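Local coordinates for protein MS5a (Brassica napus, PDB 6L77) that is related to meiosis and enhances papain in a non-canonical way through its cystatin-like folds, its molecular role in the plant being unknown, at residues T19-H23 with W138-Y142; L108-P113 with L187-R191; K127-W133 with I163-V167; L33-E39 with T55-P61. All coordinates share one frame; numbering follows the deposited sequence.

Interaction 1: residues T19-H23 with W138-Y142; sequences TVGLH and WIRLY
His23 reaches out from helix 12-29 with CG opposite its backbone N (chi1 160°), which carries the imidazole to two aromatic residues of helix 138-150. At the imidazole edge, near its plane, NE2 lies 2.7 Å from Tyr142 OH in a hydrogen bond that either atom could donate. The ring planes are at 74°, and NE2 of His23 is also near the plane of the phenol, at its edge. Over one imidazole face sits Trp138 CB, a CH-pi contact with 3.4 Å between this atom and His23 CE1. Because Trp138 CG is lodged between its backbone N and carbonyl carbon (chi1 65°), the indole turns off past the imidazole, near parallel to it but barely overlapping. The cystatin fold lays a long helix against an antiparallel sheet; here two such helices rest on one sheet, side by side and roughly antiparallel, their local axes 11.1 Å apart. Between them Leu141 fills the gap, CD1 meeting Thr19 CG2 at 3.9 Å while CD2 touches Val20 CG2 and the CB of His23. With a leucine in place of His23, Tyr142 OH would probably lose its partner on the facing helix, and Trp138 CB the aromatic face it covers. Tyr142 OH has a second partner in Arg210 NE; the Arg210 side chain also makes a cation-pi contact with Trp138, whose NE1 is bonded to Leu180 O.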
# COMPACT_ATOMS: atom_id res chain seq x y z
N THR A 19 9.33 0.48 0.21
CA THR A 19 8.66 -0.45 -0.68
C THR A 19 7.48 0.21 -1.38
O THR A 19 7.20 -0.08 -2.55
CB THR A 19 8.23 -1.68 0.12
OG1 THR A 19 9.37 -2.20 0.80
CG2 THR A 19 7.63 -2.76 -0.79
N VAL A 20 6.79 1.13 -0.69
CA VAL A 20 5.75 1.92 -1.35
C VAL A 20 6.35 2.73 -2.49
O VAL A 20 5.76 2.83 -3.58
CB VAL A 20 5.05 2.83 -0.32
CG1 VAL A 20 4.16 3.87 -1.04
CG2 VAL A 20 4.23 2.00 0.63
N GLY A 21 7.51 3.36 -2.26
CA GLY A 21 8.14 4.11 -3.33
C GLY A 21 8.48 3.24 -4.52
O GLY A 21 8.29 3.64 -5.67
N LEU A 22 9.03 2.04 -4.27
CA LEU A 22 9.32 1.14 -5.38
C LEU A 22 8.04 0.71 -6.09
O LEU A 22 8.04 0.54 -7.31
CB LEU A 22 10.09 -0.08 -4.87
CG LEU A 22 11.52 0.25 -4.43
CD1 LEU A 22 12.13 -0.98 -3.84
CD2 LEU A 22 12.35 0.70 -5.63
N HIS A 23 6.96 0.52 -5.32
CA HIS A 23 5.65 0.21 -5.89
C HIS A 23 5.18 1.30 -6.86
O HIS A 23 4.73 1.01 -7.98
CB HIS A 23 4.66 0.01 -4.73
CG HIS A 23 3.21 0.14 -5.08
ND1 HIS A 23 2.61 -0.54 -6.12
CD2 HIS A 23 2.21 0.83 -4.46
CE1 HIS A 23 1.32 -0.25 -6.16
NE2 HIS A 23 1.05 0.57 -5.16
N TRP A 138 1.37 -5.68 -4.59
CA TRP A 138 0.97 -4.46 -3.88
C TRP A 138 -0.24 -4.69 -3.00
O TRP A 138 -0.44 -3.96 -2.03
CB TRP A 138 0.71 -3.32 -4.87
CG TRP A 138 -0.45 -3.51 -5.83
CD1 TRP A 138 -0.39 -3.93 -7.13
CD2 TRP A 138 -1.84 -3.26 -5.56
NE1 TRP A 138 -1.65 -3.95 -7.68
CE2 TRP A 138 -2.56 -3.55 -6.74
CE3 TRP A 138 -2.54 -2.81 -4.43
CZ2 TRP A 138 -3.95 -3.41 -6.82
CZ3 TRP A 138 -3.92 -2.68 -4.51
CH2 TRP A 138 -4.61 -2.97 -5.70
N ILE A 139 -1.06 -5.70 -3.30
CA ILE A 139 -2.17 -6.04 -2.41
C ILE A 139 -1.63 -6.49 -1.06
O ILE A 139 -2.05 -5.99 -0.01
CB ILE A 139 -3.06 -7.09 -3.08
CG1 ILE A 139 -3.73 -6.48 -4.31
CG2 ILE A 139 -4.10 -7.65 -2.10
CD1 ILE A 139 -4.49 -7.51 -5.16
N ARG A 140 -0.66 -7.41 -1.07
CA ARG A 140 -0.03 -7.82 0.18
C ARG A 140 0.64 -6.64 0.88
O ARG A 140 0.57 -6.52 2.11
CB ARG A 140 1.00 -8.93 -0.06
CG ARG A 140 1.87 -9.22 1.18
CD ARG A 140 2.68 -10.49 1.04
NE ARG A 140 3.41 -10.55 -0.22
CZ ARG A 140 4.60 -10.00 -0.43
NH1 ARG A 140 5.21 -9.34 0.55
NH2 ARG A 140 5.19 -10.11 -1.62
N LEU A 141 1.30 -5.77 0.11
CA LEU A 141 1.90 -4.57 0.70
C LEU A 141 0.87 -3.74 1.47
O LEU A 141 1.13 -3.31 2.61
CB LEU A 141 2.54 -3.72 -0.40
CG LEU A 141 3.13 -2.38 0.06
CD1 LEU A 141 4.21 -2.60 1.12
CD2 LEU A 141 3.70 -1.64 -1.12
N TYR A 142 -0.30 -3.49 0.87
CA TYR A 142 -1.27 -2.64 1.56
C TYR A 142 -1.80 -3.33 2.81
O TYR A 142 -2.01 -2.68 3.84
CB TYR A 142 -2.43 -2.25 0.64
CG TYR A 142 -2.10 -1.35 -0.55
CD1 TYR A 142 -0.78 -1.07 -0.93
CD2 TYR A 142 -3.13 -0.77 -1.31
CE1 TYR A 142 -0.50 -0.24 -2.03
CE2 TYR A 142 -2.86 0.04 -2.40
CZ TYR A 142 -1.55 0.30 -2.76
OH TYR A 142 -1.29 1.10 -3.85

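Interaction 2: residues L108-P113 with L187-R191; sequences LPDKWP and LVYIR
Trp112 lays one face of its indole on the Tyr189 side chain: Tyr189 CB sits 3.7 Å from the centroid of the six-membered ring, a CH-pi contact over the face. Pro113 CD lies above the same indole face, while the backbone N of Arg191 comes up at the edge, near the ring plane. Tyr189 turns the edge of its own ring toward that face, the planes meeting at 57°, and presents a face to Pro113, whose CD stands over the ring centre, 3.5 Å from the centroid. The Trp112 side chain sets off away from strand 186-195, but with CG opposite the backbone N (chi1 -160°) the ring swings back, bringing CZ3 within 3.8 Å of Arg191 CB. Farther along, the CG corner of the Pro109 ring meets Leu187 CD2 at 3.6 Å and also borders the Tyr189 hydroxyl. This proline- and tryptophan-bearing loop, which leads from strand 82-88 to helix 115-119, thus lies over strand 186-195; Trp112 extends onto Asp165 and Val167 of the adjoining strand 161-170. No direct hydrogen bond joins the two segments. A water 2.7 Å from Tyr189 OH donates to Lys111 O and forms a polar link, so the loop is held to strand 186-195 mainly by CH-pi and apolar contacts, with proline rings and aromatic faces doing most of the work.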
# COMPACT_ATOMS: atom_id res chain seq x y z
N LEU A 108 -14.00 6.93 4.33
CA LEU A 108 -13.88 5.55 3.90
C LEU A 108 -15.15 4.78 4.24
O LEU A 108 -15.81 5.08 5.23
CB LEU A 108 -12.70 4.87 4.59
CG LEU A 108 -11.29 5.23 4.14
CD1 LEU A 108 -10.29 4.68 5.14
CD2 LEU A 108 -11.03 4.66 2.76
N PRO A 109 -15.49 3.78 3.43
CA PRO A 109 -16.55 2.84 3.84
C PRO A 109 -16.12 2.07 5.08
O PRO A 109 -14.95 1.75 5.26
CB PRO A 109 -16.70 1.92 2.62
CG PRO A 109 -15.46 2.08 1.85
CD PRO A 109 -14.96 3.47 2.10
N ASP A 110 -17.08 1.78 5.95
CA ASP A 110 -16.75 1.13 7.21
C ASP A 110 -16.97 -0.37 7.20
O ASP A 110 -16.63 -1.04 8.19
CB ASP A 110 -17.56 1.76 8.36
CG ASP A 110 -19.05 1.55 8.21
OD1 ASP A 110 -19.53 1.49 7.06
OD2 ASP A 110 -19.73 1.45 9.25
N LYS A 111 -17.50 -0.94 6.11
CA LYS A 111 -17.76 -2.37 6.05
C LYS A 111 -17.40 -2.90 4.67
O LYS A 111 -17.36 -2.16 3.68
CB LYS A 111 -19.23 -2.71 6.33
CG LYS A 111 -19.79 -2.20 7.64
CD LYS A 111 -21.25 -2.62 7.80
CE LYS A 111 -21.97 -1.77 8.84
NZ LYS A 111 -21.29 -1.78 10.17
N TRP A 112 -17.13 -4.20 4.64
CA TRP A 112 -17.03 -4.95 3.40
C TRP A 112 -18.24 -4.65 2.51
O TRP A 112 -19.35 -4.48 3.03
CB TRP A 112 -16.98 -6.45 3.71
CG TRP A 112 -16.42 -7.28 2.60
CD1 TRP A 112 -17.11 -7.88 1.58
CD2 TRP A 112 -15.05 -7.57 2.39
NE1 TRP A 112 -16.23 -8.54 0.75
CE2 TRP A 112 -14.96 -8.37 1.23
CE3 TRP A 112 -13.87 -7.25 3.08
CZ2 TRP A 112 -13.74 -8.84 0.74
CZ3 TRP A 112 -12.67 -7.71 2.60
CH2 TRP A 112 -12.61 -8.49 1.44
N PRO A 113 -18.08 -4.60 1.19
CA PRO A 113 -19.24 -4.35 0.31
C PRO A 113 -20.28 -5.44 0.44
O PRO A 113 -19.96 -6.63 0.41
CB PRO A 113 -18.63 -4.32 -1.09
CG PRO A 113 -17.29 -5.04 -0.95
CD PRO A 113 -16.82 -4.67 0.42
N LEU A 187 -10.21 1.37 -4.46
CA LEU A 187 -10.61 1.12 -3.08
C LEU A 187 -10.47 -0.38 -2.85
O LEU A 187 -11.10 -1.17 -3.55
CB LEU A 187 -12.05 1.61 -2.84
CG LEU A 187 -12.66 1.64 -1.45
CD1 LEU A 187 -11.88 2.57 -0.56
CD2 LEU A 187 -14.10 2.10 -1.53
N VAL A 188 -9.62 -0.77 -1.89
CA VAL A 188 -9.22 -2.17 -1.72
C VAL A 188 -9.75 -2.68 -0.39
O VAL A 188 -9.51 -2.07 0.66
CB VAL A 188 -7.70 -2.34 -1.80
CG1 VAL A 188 -7.35 -3.81 -1.87
CG2 VAL A 188 -7.13 -1.59 -3.00
N TYR A 189 -10.44 -3.82 -0.42
CA TYR A 189 -10.92 -4.51 0.77
C TYR A 189 -10.15 -5.82 0.88
O TYR A 189 -10.20 -6.64 -0.04
CB TYR A 189 -12.42 -4.80 0.69
CG TYR A 189 -13.30 -3.60 0.43
CD1 TYR A 189 -13.54 -3.16 -0.87
CD2 TYR A 189 -13.91 -2.91 1.48
CE1 TYR A 189 -14.37 -2.07 -1.12
CE2 TYR A 189 -14.73 -1.82 1.24
CZ TYR A 189 -14.96 -1.41 -0.06
OH TYR A 189 -15.78 -0.34 -0.29
N ILE A 190 -9.48 -6.03 2.01
CA ILE A 190 -8.63 -7.20 2.18
C ILE A 190 -9.07 -7.94 3.43
O ILE A 190 -9.02 -7.39 4.53
CB ILE A 190 -7.14 -6.83 2.28
CG1 ILE A 190 -6.75 -5.96 1.08
CG2 ILE A 190 -6.30 -8.11 2.37
CD1 ILE A 190 -5.32 -5.42 1.11
N ARG A 191 -9.50 -9.18 3.25
CA ARG A 191 -9.84 -10.07 4.35
C ARG A 191 -8.66 -11.01 4.57
O ARG A 191 -8.27 -11.74 3.66
CB ARG A 191 -11.12 -10.84 4.02
CG ARG A 191 -11.46 -11.98 4.98
CD ARG A 191 -12.02 -11.50 6.31
NE ARG A 191 -12.33 -12.67 7.14
CZ ARG A 191 -11.44 -13.33 7.86
NH1 ARG A 191 -11.81 -14.39 8.56
NH2 ARG A 191 -10.17 -12.93 7.90
O HOH W 1 -18.17 -0.77 0.93

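Interaction 3: residues K127-W133 with I163-V167; sequences KMQKSDW and ILDVV
Trp133 lies with its indole sandwiched between its own helix start and the strand it packs on. Ile163 CG2 stands over the centre of the six-membered ring, 3.7 Å from the centroid, and the opposite face is covered by Gln129 O and Lys130 CA. A chi1 of 65° folds the indole back beneath those two atoms and leaves its other face turned to Ile163. Val166 comes in obliquely beside it, CG2 3.6 Å from Trp133 CE3. The two branched residues approach differently: Ile163 sends CG2 onto the face, whereas Val166 also turns to a selenomethionine, its CB 4.0 Å from Met128 CB. Backbone pairing runs alongside. Lys127 and Val167 form an antiparallel non-hydrogen-bonded pair at the edge of the sheet, where 124-127 is the outermost strand, and Met128 N donates to Val166 O over 2.9 Å. Just past it the chain turns into helix 130-135 through a capping box: Gln129 N gives a nearly straight bond to Asp132 OD2 (2.9 Å, 171°), and Ser131 N returns one to Gln129 OE1, rising above the amide plane of its acceptor. In strand 161-170, Leu164 and Asp165 both face Arg191 in a classic beta bulge. Asp132 OD2 also makes a salt bridge with Arg176, which would probably favour its negative charge. The chemistry is thus divided: a single backbone bond and a capped helix end fix the course of the chain from strand into helix, while the hold on strand 161-170 comes chiefly from aliphatic groups laid against the indole.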
# COMPACT_ATOMS: atom_id res chain seq x y z
N LYS A 127 -14.12 -8.88 -7.62
CA LYS A 127 -13.82 -9.95 -6.67
C LYS A 127 -12.59 -10.69 -7.17
O LYS A 127 -12.66 -11.43 -8.16
CB LYS A 127 -15.00 -10.92 -6.52
CG LYS A 127 -16.31 -10.31 -6.07
CD LYS A 127 -17.36 -11.40 -5.84
CE LYS A 127 -18.77 -10.85 -5.74
NZ LYS A 127 -19.79 -11.91 -5.46
N MSE A 128 -11.48 -10.51 -6.48
CA MSE A 128 -10.20 -11.06 -6.94
C MSE A 128 -10.07 -12.54 -6.63
O MSE A 128 -10.62 -13.03 -5.65
CB MSE A 128 -9.04 -10.29 -6.31
CG MSE A 128 -8.93 -8.84 -6.77
SE MSE A 128 -9.06 -8.67 -8.74
CE MSE A 128 -8.96 -6.70 -8.85
N GLN A 129 -9.37 -13.25 -7.51
CA GLN A 129 -9.02 -14.64 -7.30
C GLN A 129 -7.64 -14.71 -6.65
O GLN A 129 -6.86 -13.77 -6.73
CB GLN A 129 -9.02 -15.40 -8.64
CG GLN A 129 -9.03 -16.92 -8.50
CD GLN A 129 -8.04 -17.60 -9.44
OE1 GLN A 129 -6.99 -18.11 -9.01
NE2 GLN A 129 -8.36 -17.63 -10.73
N LYS A 130 -7.36 -15.84 -5.99
CA LYS A 130 -6.06 -16.03 -5.34
C LYS A 130 -4.92 -15.74 -6.29
O LYS A 130 -3.94 -15.08 -5.91
CB LYS A 130 -5.97 -17.46 -4.81
CG LYS A 130 -4.75 -17.76 -3.96
CD LYS A 130 -5.05 -19.01 -3.11
CE LYS A 130 -3.91 -19.34 -2.17
NZ LYS A 130 -2.68 -19.75 -2.91
N SER A 131 -5.02 -16.21 -7.54
CA SER A 131 -3.97 -15.93 -8.51
C SER A 131 -3.82 -14.44 -8.75
O SER A 131 -2.70 -13.96 -8.97
CB SER A 131 -4.26 -16.65 -9.83
OG SER A 131 -5.43 -16.12 -10.44
N ASP A 132 -4.92 -13.68 -8.69
CA ASP A 132 -4.84 -12.24 -8.92
C ASP A 132 -3.96 -11.55 -7.88
O ASP A 132 -3.09 -10.73 -8.23
CB ASP A 132 -6.23 -11.61 -8.91
CG ASP A 132 -7.06 -12.00 -10.12
OD1 ASP A 132 -6.50 -12.12 -11.23
OD2 ASP A 132 -8.28 -12.18 -9.94
N TRP A 133 -4.18 -11.83 -6.60
CA TRP A 133 -3.35 -11.14 -5.61
C TRP A 133 -1.96 -11.74 -5.52
O TRP A 133 -1.00 -11.02 -5.24
CB TRP A 133 -4.02 -11.09 -4.23
CG TRP A 133 -4.26 -12.38 -3.48
CD1 TRP A 133 -3.32 -13.17 -2.86
CD2 TRP A 133 -5.53 -12.96 -3.18
NE1 TRP A 133 -3.94 -14.24 -2.24
CE2 TRP A 133 -5.29 -14.13 -2.43
CE3 TRP A 133 -6.85 -12.62 -3.51
CZ2 TRP A 133 -6.32 -14.94 -1.98
CZ3 TRP A 133 -7.87 -13.43 -3.07
CH2 TRP A 133 -7.60 -14.58 -2.31
N ILE A 163 -3.82 -13.99 3.13
CA ILE A 163 -4.96 -13.36 2.47
C ILE A 163 -6.04 -14.40 2.18
O ILE A 163 -5.77 -15.48 1.65
CB ILE A 163 -4.52 -12.67 1.18
CG1 ILE A 163 -3.49 -11.58 1.48
CG2 ILE A 163 -5.72 -12.08 0.47
CD1 ILE A 163 -2.93 -10.91 0.24
N LEU A 164 -7.29 -14.07 2.53
CA LEU A 164 -8.41 -14.95 2.25
C LEU A 164 -9.33 -14.45 1.15
O LEU A 164 -9.90 -15.27 0.43
CB LEU A 164 -9.25 -15.16 3.52
CG LEU A 164 -8.53 -15.77 4.72
CD1 LEU A 164 -9.48 -15.88 5.89
CD2 LEU A 164 -7.96 -17.13 4.36
N ASP A 165 -9.48 -13.13 1.01
CA ASP A 165 -10.42 -12.58 0.04
C ASP A 165 -10.03 -11.13 -0.21
O ASP A 165 -9.57 -10.44 0.70
CB ASP A 165 -11.86 -12.67 0.56
CG ASP A 165 -12.89 -12.42 -0.52
OD1 ASP A 165 -12.51 -12.37 -1.71
OD2 ASP A 165 -14.09 -12.28 -0.17
N VAL A 166 -10.19 -10.69 -1.46
CA VAL A 166 -9.85 -9.32 -1.85
C VAL A 166 -10.92 -8.83 -2.81
O VAL A 166 -11.29 -9.54 -3.74
CB VAL A 166 -8.45 -9.22 -2.51
CG1 VAL A 166 -8.18 -7.79 -2.97
CG2 VAL A 166 -7.36 -9.68 -1.56
N VAL A 167 -11.43 -7.63 -2.57
CA VAL A 167 -12.35 -6.97 -3.48
C VAL A 167 -11.79 -5.58 -3.76
O VAL A 167 -11.35 -4.90 -2.84
CB VAL A 167 -13.77 -6.87 -2.89
CG1 VAL A 167 -14.67 -5.96 -3.73
CG2 VAL A 167 -14.38 -8.27 -2.75

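Interaction 4: residues L33-E39 with T55-P61; sequences LYLHKIE and TLIAEDP
Ile57 O is gripped by two amides, His36 N at 2.8 Å and Lys37 N at 3.3 Å, both tilted a little from its carbonyl plane. This is a classic beta bulge: the register of the hairpin slips by one residue here. Lys37 O in turn accepts from Ile57 N, closing the pair, and toward the open end of the hairpin Glu59 N reaches Tyr34 O at 2.7 Å. Ile57 lies beside Lys37 on one face of the sheet, and Glu39 crosses it obliquely, Glu39 CG 3.6 Å from Ile57 CG1; Ile57 CG2 is 4.0 Å from His36 CD2. Glu39 bends at chi2 (-88°), and its OE1 forms a salt bridge with Lys37 NZ. An alanine in place of Ile57 would probably take away the support on which Glu39 CG rests and open a gap beside His36 CD2. A water links His36 ND1 to Glu59 OE1, to which it donates. Strand 34-45 is the outermost of the sheet at this end; Leu33, Leu35 and Ile38 lean onto helix 12-29, whereas on the other flank strand 65-75 pairs with strand 49-60, Phe66 meeting Ile57 and setting its ring edge-to-face with His36.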
# COMPACT_ATOMS: atom_id res chain seq x y z
N LEU A 33 11.96 -3.39 -9.92
CA LEU A 33 13.02 -3.07 -8.97
C LEU A 33 12.64 -3.59 -7.60
O LEU A 33 11.50 -3.43 -7.15
CB LEU A 33 13.27 -1.56 -8.89
CG LEU A 33 13.72 -0.84 -10.16
CD1 LEU A 33 14.04 0.60 -9.77
CD2 LEU A 33 14.92 -1.52 -10.78
N TYR A 34 13.60 -4.21 -6.92
CA TYR A 34 13.38 -4.79 -5.61
C TYR A 34 14.25 -4.09 -4.57
O TYR A 34 15.37 -3.66 -4.87
CB TYR A 34 13.69 -6.29 -5.60
CG TYR A 34 12.88 -7.07 -6.60
CD1 TYR A 34 11.50 -7.22 -6.44
CD2 TYR A 34 13.48 -7.65 -7.71
CE1 TYR A 34 10.75 -7.94 -7.38
CE2 TYR A 34 12.73 -8.37 -8.64
CZ TYR A 34 11.38 -8.51 -8.46
OH TYR A 34 10.65 -9.23 -9.39
N LEU A 35 13.72 -3.98 -3.36
CA LEU A 35 14.48 -3.33 -2.30
C LEU A 35 15.68 -4.18 -1.91
O LEU A 35 15.54 -5.36 -1.58
CB LEU A 35 13.58 -3.08 -1.08
CG LEU A 35 14.30 -2.52 0.14
CD1 LEU A 35 14.88 -1.13 -0.17
CD2 LEU A 35 13.34 -2.45 1.34
N HIS A 36 16.87 -3.59 -1.97
CA HIS A 36 18.07 -4.27 -1.51
C HIS A 36 18.45 -3.84 -0.10
O HIS A 36 18.64 -4.69 0.77
CB HIS A 36 19.22 -4.01 -2.49
CG HIS A 36 20.54 -4.55 -2.03
ND1 HIS A 36 20.79 -5.90 -1.92
CD2 HIS A 36 21.68 -3.92 -1.67
CE1 HIS A 36 22.03 -6.08 -1.50
NE2 HIS A 36 22.59 -4.90 -1.33
N LYS A 37 18.57 -2.54 0.15
CA LYS A 37 18.84 -2.07 1.50
C LYS A 37 18.46 -0.60 1.59
O LYS A 37 18.34 0.09 0.57
CB LYS A 37 20.31 -2.24 1.89
CG LYS A 37 21.24 -1.32 1.12
CD LYS A 37 22.72 -1.59 1.46
CE LYS A 37 23.03 -1.31 2.91
NZ LYS A 37 23.07 0.15 3.20
N ILE A 38 18.27 -0.13 2.82
CA ILE A 38 18.13 1.30 3.10
C ILE A 38 19.52 1.84 3.45
O ILE A 38 20.19 1.30 4.33
CB ILE A 38 17.16 1.53 4.27
CG1 ILE A 38 15.83 0.79 4.07
CG2 ILE A 38 16.99 3.05 4.52
CD1 ILE A 38 15.00 1.31 2.96
N GLU A 39 19.94 2.91 2.77
CA GLU A 39 21.21 3.55 3.08
C GLU A 39 21.07 4.60 4.17
O GLU A 39 21.91 4.69 5.07
CB GLU A 39 21.80 4.22 1.83
CG GLU A 39 22.39 3.29 0.81
CD GLU A 39 23.85 2.97 1.06
OE1 GLU A 39 24.36 3.30 2.15
OE2 GLU A 39 24.49 2.39 0.16
N THR A 55 16.76 7.27 1.25
CA THR A 55 17.69 6.88 0.20
C THR A 55 17.89 5.38 0.30
O THR A 55 18.34 4.87 1.33
CB THR A 55 19.02 7.62 0.35
OG1 THR A 55 18.78 9.04 0.33
CG2 THR A 55 19.98 7.23 -0.79
N LEU A 56 17.53 4.66 -0.76
CA LEU A 56 17.58 3.21 -0.72
C LEU A 56 18.32 2.70 -1.96
O LEU A 56 18.47 3.42 -2.95
CB LEU A 56 16.18 2.59 -0.66
CG LEU A 56 15.26 3.03 -1.81
CD1 LEU A 56 14.71 1.83 -2.53
CD2 LEU A 56 14.13 3.95 -1.34
N ILE A 57 18.77 1.45 -1.87
CA ILE A 57 19.37 0.75 -2.99
C ILE A 57 18.35 -0.26 -3.48
O ILE A 57 17.85 -1.06 -2.69
CB ILE A 57 20.69 0.05 -2.60
CG1 ILE A 57 21.63 1.04 -1.90
CG2 ILE A 57 21.33 -0.58 -3.82
CD1 ILE A 57 21.90 2.28 -2.70
N ALA A 58 18.02 -0.20 -4.77
CA ALA A 58 17.16 -1.18 -5.40
C ALA A 58 18.00 -2.10 -6.27
O ALA A 58 18.96 -1.66 -6.91
CB ALA A 58 16.08 -0.51 -6.26
N GLU A 59 17.62 -3.38 -6.31
CA GLU A 59 18.24 -4.34 -7.22
C GLU A 59 17.40 -4.46 -8.48
O GLU A 59 16.17 -4.55 -8.42
CB GLU A 59 18.41 -5.72 -6.56
CG GLU A 59 19.09 -6.72 -7.51
CD GLU A 59 19.49 -8.05 -6.86
OE1 GLU A 59 19.17 -8.29 -5.67
OE2 GLU A 59 20.14 -8.85 -7.55
N ASP A 60 18.08 -4.47 -9.63
CA ASP A 60 17.45 -4.66 -10.94
C ASP A 60 18.02 -5.93 -11.55
O ASP A 60 19.08 -5.90 -12.20
CB ASP A 60 17.70 -3.46 -11.85
CG ASP A 60 17.24 -3.70 -13.29
OD1 ASP A 60 16.46 -4.64 -13.54
OD2 ASP A 60 17.71 -2.96 -14.18
N PRO A 61 17.36 -7.08 -11.37
CA PRO A 61 17.93 -8.34 -11.85
C PRO A 61 18.05 -8.42 -13.36
O PRO A 61 18.80 -9.26 -13.86
CB PRO A 61 16.95 -9.40 -11.32
CG PRO A 61 16.32 -8.73 -10.09
CD PRO A 61 16.17 -7.28 -10.51
O HOH W 2 18.91 -7.67 -2.98

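Overall arrangement
In this cystatin-like, C-terminal part of a longer protein, interactions 2, 3 and 4 all reach the one antiparallel sheet, and interaction 1 joins the two helices lying on it. Interaction 4 is at one edge, next to interaction 1: Leu22 CD1 packs 3.4 Å from Leu35 N. On the other flank Ile139 of interaction 1 touches Ile190 of interaction 2 and Trp133, Val166 and Ile163 of interaction 3. Interactions 2 and 3 lie on neighbouring strands, 186-195 and 161-170, joined by probable backbone hydrogen bonds such as Tyr189 N to Val167 O at 2.8 Å. By contrast, the centres of interactions 2 and 4 are about 32 Å apart, on opposite sides of the chain's centre.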